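PDB 3KHP: MaoC family protein from Mycobacterium tuberculosis H37Rv, which probably acts as a (3R)-hydroxyacyl-thioester dehydratase, interconverting 3-hydroxyacyl and trans-2-enoyl thioesters. Local coordinates for residues Q128-G131 and A136-V139. Numbering follows the deposited sequence.
Sequences QDKG and AIVV
Gln128 O takes two groups from across the hairpin: the amide of Ile137, with N 2.9 Å from this oxygen, and a weaker CA-H...O approach from Ala136 CA at 3.4 Å. Gln128 N answers with a 2.8 Å bond to Ile137 O, making the two residues an antiparallel hydrogen-bonded pair. Their side chains rise side by side from one face of the sheet, Gln128 CB 3.9 Å from Ile137 CB. With CG beside the backbone N (chi1 -60°) and the chain extended beyond it, Gln128 carries its amide just past Ile137 CD1, with OE1 3.9 Å from that methyl. Lys130 bends at chi2 (-70°) and passes obliquely beside the same methyl, Lys130 CE 3.9 Å from Ile137 CD1. Its NZ then bonds to Gln128 OE1 at 2.8 Å, tilted 23° from the amide carbonyl plane. Arg172 O also binds that ammonium group. Next along, Asp129 and Ala136 make a non-hydrogen-bonded pair facing the other way; Asp129 OD1 accepts from Gly131 N in an Asx turn, while its carboxylate also receives amides of Gly167, Phe168 and Gly170. The contact closes the turn end of the hairpin of strands 116-129 and 136-145, with strand 152-162 flanking 136-145 on its other edge.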
loop_
_atom_site.group_PDB
_atom_site.type_symbol
_atom_site.label_atom_id
_atom_site.label_comp_id
_atom_site.label_asym_id
_atom_site.label_seq_id
_atom_site.Cartn_x
_atom_site.Cartn_y
_atom_site.Cartn_z
ATOM N N GLN A 128 24.415 3.009 -25.627
ATOM C CA GLN A 128 24.438 3.750 -26.847
ATOM C C GLN A 128 24.911 5.153 -26.525
ATOM O O GLN A 128 24.502 5.755 -25.528
ATOM C CB GLN A 128 23.077 3.738 -27.533
ATOM C CG GLN A 128 22.593 2.324 -27.887
ATOM C CD GLN A 128 21.356 2.271 -28.805
ATOM O OE1 GLN A 128 20.951 3.262 -29.400
ATOM N NE2 GLN A 128 20.769 1.081 -28.923
ATOM N N ASP A 129 25.848 5.619 -27.347
ATOM C CA ASP A 129 26.442 6.943 -27.250
ATOM C C ASP A 129 26.023 7.700 -28.512
ATOM O O ASP A 129 26.411 7.343 -29.621
ATOM C CB ASP A 129 27.964 6.808 -27.159
ATOM C CG ASP A 129 28.665 8.141 -26.866
ATOM O OD1 ASP A 129 28.059 9.217 -27.094
ATOM O OD2 ASP A 129 29.844 8.099 -26.412
ATOM N N LYS A 130 25.204 8.731 -28.338
ATOM C CA LYS A 130 24.738 9.511 -29.474
ATOM C C LYS A 130 25.618 10.732 -29.734
ATOM O O LYS A 130 25.333 11.523 -30.658
ATOM C CB LYS A 130 23.272 9.904 -29.286
ATOM C CG LYS A 130 22.348 8.697 -29.023
ATOM C CD LYS A 130 22.161 7.817 -30.243
ATOM C CE LYS A 130 21.469 6.513 -29.901
ATOM N NZ LYS A 130 21.595 5.509 -30.990
ATOM N N GLY A 131 26.686 10.870 -28.937
ATOM C CA GLY A 131 27.698 11.922 -29.122
ATOM C C GLY A 131 27.669 12.975 -28.020
ATOM O O GLY A 131 26.701 13.054 -27.247
ATOM N N ALA A 136 23.094 9.719 -23.791
ATOM C CA ALA A 136 23.436 8.334 -23.550
ATOM C C ALA A 136 22.155 7.509 -23.309
ATOM O O ALA A 136 21.244 7.955 -22.580
ATOM C CB ALA A 136 24.326 8.234 -22.349
ATOM N N ILE A 137 22.115 6.311 -23.888
ATOM C CA ILE A 137 21.082 5.321 -23.637
ATOM C C ILE A 137 21.658 4.061 -22.969
ATOM O O ILE A 137 22.575 3.434 -23.507
ATOM C CB ILE A 137 20.405 4.853 -24.956
ATOM C CG1 ILE A 137 19.747 6.019 -25.705
ATOM C CG2 ILE A 137 19.355 3.763 -24.675
ATOM C CD1 ILE A 137 19.040 5.558 -26.968
ATOM N N VAL A 138 21.104 3.673 -21.824
ATOM C CA VAL A 138 21.541 2.486 -21.120
ATOM C C VAL A 138 20.380 1.477 -21.028
ATOM O O VAL A 138 19.270 1.856 -20.659
ATOM C CB VAL A 138 21.993 2.838 -19.750
ATOM C CG1 VAL A 138 22.413 1.590 -19.009
ATOM C CG2 VAL A 138 23.126 3.786 -19.837
ATOM N N VAL A 139 20.642 0.215 -21.380
ATOM C CA VAL A 139 19.614 -0.831 -21.367
ATOM C C VAL A 139 19.990 -1.948 -20.414
ATOM O O VAL A 139 21.027 -2.578 -20.554
ATOM C CB VAL A 139 19.301 -1.370 -22.778
ATOM C CG1 VAL A 139 18.099 -2.341 -22.744
ATOM C CG2 VAL A 139 18.986 -0.233 -23.684
#